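Local coordinates for actinorhodin polyketide putative beta-ketoacyl synthase 2 (Streptomyces coelicolor A3, PDB 1TQY), which is the chain length factor of the actinorhodin polyketide synthase, a beta-ketoacyl synthase homologue that probably acts with its ketosynthase partner in building the polyketide chain, at residues 218-230 / 367-379. Numbering follows the deposited sequence.
Sequences DPDRAYLPFDERA and GVTSVPREYGIDL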
loop_
_atom_site.group_PDB
_atom_site.type_symbol
_atom_site.label_atom_id
_atom_site.label_comp_id
_atom_site.label_asym_id
_atom_site.label_seq_id
_atom_site.Cartn_x
_atom_site.Cartn_y
_atom_site.Cartn_z
ATOM N N ASP B 218 -32.059 3.400 -13.211
ATOM C CA ASP B 218 -32.794 4.239 -12.260
ATOM C C ASP B 218 -31.872 4.497 -11.074
ATOM O O ASP B 218 -31.665 3.622 -10.237
ATOM C CB ASP B 218 -34.062 3.512 -11.788
ATOM C CG ASP B 218 -34.910 4.352 -10.842
ATOM O OD1 ASP B 218 -34.590 5.543 -10.624
ATOM O OD2 ASP B 218 -35.910 3.817 -10.317
ATOM N N PRO B 219 -31.313 5.710 -10.985
ATOM C CA PRO B 219 -30.399 6.113 -9.911
ATOM C C PRO B 219 -30.929 5.883 -8.499
ATOM O O PRO B 219 -30.152 5.620 -7.588
ATOM C CB PRO B 219 -30.162 7.594 -10.191
ATOM C CG PRO B 219 -30.296 7.682 -11.664
ATOM C CD PRO B 219 -31.519 6.820 -11.929
ATOM N N ASP B 220 -32.243 5.993 -8.317
ATOM C CA ASP B 220 -32.827 5.796 -6.997
ATOM C C ASP B 220 -32.918 4.328 -6.631
ATOM O O ASP B 220 -33.130 3.993 -5.467
ATOM C CB ASP B 220 -34.239 6.374 -6.908
ATOM C CG ASP B 220 -34.296 7.837 -7.250
ATOM O OD1 ASP B 220 -33.480 8.621 -6.713
ATOM O OD2 ASP B 220 -35.178 8.212 -8.053
ATOM N N ARG B 221 -32.771 3.450 -7.617
ATOM C CA ARG B 221 -32.889 2.020 -7.354
ATOM C C ARG B 221 -31.827 1.173 -8.035
ATOM O O ARG B 221 -32.143 0.202 -8.722
ATOM C CB ARG B 221 -34.277 1.534 -7.788
ATOM C CG ARG B 221 -35.441 2.141 -7.024
ATOM C CD ARG B 221 -36.304 1.036 -6.440
ATOM N NE ARG B 221 -35.887 0.681 -5.099
ATOM C CZ ARG B 221 -36.199 -0.455 -4.481
ATOM N NH1 ARG B 221 -36.938 -1.377 -5.088
ATOM N NH2 ARG B 221 -35.772 -0.659 -3.239
ATOM N N ALA B 222 -30.568 1.523 -7.824
ATOM C CA ALA B 222 -29.477 0.782 -8.440
ATOM C C ALA B 222 -28.545 0.168 -7.405
ATOM O O ALA B 222 -28.029 -0.936 -7.588
ATOM C CB ALA B 222 -28.691 1.700 -9.373
ATOM N N TYR B 223 -28.323 0.894 -6.321
ATOM C CA TYR B 223 -27.448 0.410 -5.269
ATOM C C TYR B 223 -28.330 0.182 -4.059
ATOM O O TYR B 223 -28.636 1.104 -3.307
ATOM C CB TYR B 223 -26.349 1.442 -4.999
ATOM C CG TYR B 223 -25.330 1.031 -3.965
ATOM C CD1 TYR B 223 -25.051 -0.315 -3.710
ATOM C CD2 TYR B 223 -24.622 1.997 -3.257
ATOM C CE1 TYR B 223 -24.091 -0.681 -2.769
ATOM C CE2 TYR B 223 -23.665 1.642 -2.322
ATOM C CZ TYR B 223 -23.402 0.302 -2.082
ATOM O OH TYR B 223 -22.445 -0.043 -1.157
ATOM N N LEU B 224 -28.734 -1.072 -3.884
ATOM C CA LEU B 224 -29.645 -1.444 -2.815
ATOM C C LEU B 224 -29.126 -2.536 -1.888
ATOM O O LEU B 224 -29.626 -3.657 -1.894
ATOM C CB LEU B 224 -30.973 -1.875 -3.453
ATOM C CG LEU B 224 -31.594 -0.859 -4.423
ATOM C CD1 LEU B 224 -32.802 -1.475 -5.125
ATOM C CD2 LEU B 224 -32.000 0.388 -3.659
ATOM N N PRO B 225 -28.114 -2.223 -1.069
ATOM C CA PRO B 225 -27.594 -3.252 -0.162
ATOM C C PRO B 225 -28.641 -3.753 0.842
ATOM O O PRO B 225 -29.334 -2.961 1.479
ATOM C CB PRO B 225 -26.414 -2.550 0.519
ATOM C CG PRO B 225 -26.843 -1.111 0.539
ATOM C CD PRO B 225 -27.416 -0.942 -0.866
ATOM N N PHE B 226 -28.748 -5.073 0.952
ATOM C CA PHE B 226 -29.686 -5.735 1.860
ATOM C C PHE B 226 -31.139 -5.739 1.374
ATOM O O PHE B 226 -32.024 -6.243 2.064
ATOM C CB PHE B 226 -29.602 -5.132 3.275
ATOM C CG PHE B 226 -28.248 -5.295 3.928
ATOM C CD1 PHE B 226 -27.521 -4.186 4.342
ATOM C CD2 PHE B 226 -27.682 -6.557 4.087
ATOM C CE1 PHE B 226 -26.254 -4.328 4.916
ATOM C CE2 PHE B 226 -26.417 -6.713 4.657
ATOM C CZ PHE B 226 -25.701 -5.598 5.065
ATOM N N ASP B 227 -31.386 -5.185 0.188
ATOM C CA ASP B 227 -32.737 -5.179 -0.379
ATOM C C ASP B 227 -32.904 -6.432 -1.231
ATOM O O ASP B 227 -31.943 -6.892 -1.863
ATOM C CB ASP B 227 -32.941 -3.950 -1.261
ATOM C CG ASP B 227 -34.374 -3.795 -1.718
ATOM O OD1 ASP B 227 -35.104 -2.948 -1.156
ATOM O OD2 ASP B 227 -34.779 -4.529 -2.640
ATOM N N GLU B 228 -34.114 -6.981 -1.278
ATOM C CA GLU B 228 -34.327 -8.185 -2.078
ATOM C C GLU B 228 -34.048 -7.943 -3.553
ATOM O O GLU B 228 -33.803 -8.885 -4.298
ATOM C CB GLU B 228 -35.747 -8.719 -1.888
ATOM C CG GLU B 228 -36.840 -7.770 -2.292
ATOM C CD GLU B 228 -38.200 -8.442 -2.251
ATOM O OE1 GLU B 228 -38.513 -9.080 -1.218
ATOM O OE2 GLU B 228 -38.946 -8.328 -3.250
ATOM N N ARG B 229 -34.069 -6.682 -3.977
ATOM C CA ARG B 229 -33.787 -6.362 -5.374
ATOM C C ARG B 229 -32.300 -6.017 -5.625
ATOM O O ARG B 229 -31.943 -5.572 -6.713
ATOM C CB ARG B 229 -34.670 -5.198 -5.854
ATOM C CG ARG B 229 -36.179 -5.487 -5.887
ATOM C CD ARG B 229 -36.537 -6.640 -6.831
ATOM N NE ARG B 229 -37.976 -6.908 -6.866
ATOM C CZ ARG B 229 -38.886 -6.086 -7.389
ATOM N NH1 ARG B 229 -38.505 -4.937 -7.930
ATOM N NH2 ARG B 229 -40.176 -6.413 -7.372
ATOM N N ALA B 230 -31.444 -6.213 -4.622
ATOM C CA ALA B 230 -30.015 -5.929 -4.775
ATOM C C ALA B 230 -29.513 -6.543 -6.076
ATOM O O ALA B 230 -29.753 -7.720 -6.341
ATOM C CB ALA B 230 -29.232 -6.510 -3.600
ATOM N N GLY B 367 -32.916 4.364 -0.622
ATOM C CA GLY B 367 -33.250 3.389 -1.653
ATOM C C GLY B 367 -33.911 2.079 -1.263
ATOM O O GLY B 367 -34.967 1.728 -1.795
ATOM N N VAL B 368 -33.265 1.348 -0.360
ATOM C CA VAL B 368 -33.767 0.066 0.121
ATOM C C VAL B 368 -35.199 0.217 0.617
ATOM O O VAL B 368 -35.503 1.154 1.356
ATOM C CB VAL B 368 -32.886 -0.449 1.284
ATOM C CG1 VAL B 368 -33.329 -1.847 1.720
ATOM C CG2 VAL B 368 -31.431 -0.452 0.850
ATOM N N THR B 369 -36.076 -0.694 0.201
ATOM C CA THR B 369 -37.474 -0.660 0.620
ATOM C C THR B 369 -37.923 -1.992 1.211
ATOM O O THR B 369 -38.818 -2.017 2.049
ATOM C CB THR B 369 -38.412 -0.314 -0.550
ATOM O OG1 THR B 369 -38.251 -1.291 -1.587
ATOM C CG2 THR B 369 -38.089 1.068 -1.104
ATOM N N SER B 370 -37.335 -3.105 0.774
ATOM C CA SER B 370 -37.725 -4.396 1.353
ATOM C C SER B 370 -36.543 -5.302 1.660
ATOM O O SER B 370 -35.866 -5.813 0.768
ATOM C CB SER B 370 -38.749 -5.135 0.468
ATOM O OG SER B 370 -38.205 -5.560 -0.765
ATOM N N VAL B 371 -36.306 -5.486 2.950
ATOM C CA VAL B 371 -35.215 -6.317 3.419
ATOM C C VAL B 371 -35.716 -7.736 3.700
ATOM O O VAL B 371 -36.648 -7.929 4.482
ATOM C CB VAL B 371 -34.599 -5.724 4.711
ATOM C CG1 VAL B 371 -33.515 -6.637 5.255
ATOM C CG2 VAL B 371 -34.032 -4.339 4.414
ATOM N N PRO B 372 -35.119 -8.742 3.038
ATOM C CA PRO B 372 -35.486 -10.150 3.209
ATOM C C PRO B 372 -35.364 -10.581 4.667
ATOM O O PRO B 372 -34.362 -10.285 5.328
ATOM C CB PRO B 372 -34.477 -10.882 2.337
ATOM C CG PRO B 372 -34.170 -9.900 1.265
ATOM C CD PRO B 372 -34.101 -8.580 1.988
ATOM N N ARG B 373 -36.377 -11.292 5.156
ATOM C CA ARG B 373 -36.393 -11.798 6.529
ATOM C C ARG B 373 -35.128 -12.622 6.765
ATOM O O ARG B 373 -34.603 -12.692 7.881
ATOM C CB ARG B 373 -37.656 -12.657 6.736
ATOM C CG ARG B 373 -37.671 -13.546 7.990
ATOM C CD ARG B 373 -37.511 -12.742 9.269
ATOM N NE ARG B 373 -37.425 -13.582 10.469
ATOM C CZ ARG B 373 -38.455 -14.211 11.030
ATOM N NH1 ARG B 373 -39.669 -14.101 10.500
ATOM N NH2 ARG B 373 -38.278 -14.940 12.126
ATOM N N GLU B 374 -34.641 -13.237 5.692
ATOM C CA GLU B 374 -33.440 -14.065 5.734
ATOM C C GLU B 374 -32.268 -13.331 6.392
ATOM O O GLU B 374 -31.570 -13.892 7.237
ATOM C CB GLU B 374 -33.059 -14.484 4.302
ATOM C CG GLU B 374 -31.810 -15.359 4.181
ATOM C CD GLU B 374 -31.232 -15.378 2.763
ATOM O OE1 GLU B 374 -32.019 -15.432 1.790
ATOM O OE2 GLU B 374 -29.985 -15.351 2.624
ATOM N N TYR B 375 -32.054 -12.073 6.015
ATOM C CA TYR B 375 -30.938 -11.300 6.577
ATOM C C TYR B 375 -31.036 -11.041 8.075
ATOM O O TYR B 375 -30.022 -10.818 8.751
ATOM C CB TYR B 375 -30.783 -9.966 5.832
ATOM C CG TYR B 375 -30.538 -10.124 4.343
ATOM C CD1 TYR B 375 -30.094 -11.340 3.817
ATOM C CD2 TYR B 375 -30.705 -9.053 3.468
ATOM C CE1 TYR B 375 -29.821 -11.485 2.462
ATOM C CE2 TYR B 375 -30.429 -9.191 2.108
ATOM C CZ TYR B 375 -29.986 -10.416 1.619
ATOM O OH TYR B 375 -29.684 -10.557 0.284
ATOM N N GLY B 376 -32.262 -11.051 8.588
ATOM C CA GLY B 376 -32.472 -10.823 10.006
ATOM C C GLY B 376 -31.760 -9.596 10.548
ATOM O O GLY B 376 -31.020 -9.691 11.518
ATOM N N ILE B 377 -31.967 -8.436 9.933
ATOM C CA ILE B 377 -31.307 -7.237 10.421
ATOM C C ILE B 377 -32.287 -6.099 10.653
ATOM O O ILE B 377 -33.347 -6.040 10.031
ATOM C CB ILE B 377 -30.222 -6.739 9.447
ATOM C CG1 ILE B 377 -30.848 -6.395 8.099
ATOM C CG2 ILE B 377 -29.144 -7.804 9.285
ATOM C CD1 ILE B 377 -29.862 -5.780 7.120
ATOM N N ASP B 378 -31.940 -5.203 11.569
ATOM C CA ASP B 378 -32.774 -4.043 11.854
ATOM C C ASP B 378 -32.164 -2.871 11.077
ATOM O O ASP B 378 -31.332 -2.146 11.614
ATOM C CB ASP B 378 -32.770 -3.757 13.363
ATOM C CG ASP B 378 -33.542 -2.491 13.726
ATOM O OD1 ASP B 378 -34.358 -2.019 12.906
ATOM O OD2 ASP B 378 -33.344 -1.974 14.842
ATOM N N LEU B 379 -32.559 -2.701 9.814
ATOM C CA LEU B 379 -32.024 -1.615 8.978
ATOM C C LEU B 379 -32.695 -0.270 9.212
ATOM O O LEU B 379 -33.913 -0.198 9.318
ATOM C CB LEU B 379 -32.169 -1.938 7.487
ATOM C CG LEU B 379 -30.940 -2.308 6.654
ATOM C CD1 LEU B 379 -31.315 -2.193 5.174
ATOM C CD2 LEU B 379 -29.771 -1.390 6.964
HETATM O O HOH W 1 -37.138 -3.321 -2.975
HETATM O O HOH W 2 -29.485 -8.016 -0.705
#
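Two loops of the ketosynthase-type (thiolase-like) fold, one preceding strand 238-246 and the other leading into strand 378-379, are joined through the carboxylate of Asp-227. Its OD1 accepts two successive backbone amides, Thr-369 N at 2.8 Å, nearly along the C-O axis, and Ser-370 N at 3.0 Å, from above the carboxylate plane. With CG anti to the backbone N (chi1 -172°), the carboxylate reaches across to those amides. OD2 turns back to Arg-229 N through its anti lone pair, closing an Asx turn. Arg-221 NH2 forms a salt bridge with OD1 and also donates to Gly-367 O at 2.9 Å, while a water links its NH1 to Asp-227 OD2. One residue on, Glu-228 N meets Ser-370 O at 2.9 Å, almost in line with the carbonyl. Beside this polar row, Ile-377 CD1 lies over one face of the Phe-226 ring, 3.9 Å from its centroid, in a CH-pi contact, and Tyr-375 CD2 approaches the ring edge; the Phe-226 side chain also touches Glu-316 of helix 310-324. Three N-H donors converging on OD1 should favour an ionised Asp-227 and fix its rotation, whereas Phe-226 O, buried against Pro-372 CD, has no hydrogen-bond partner.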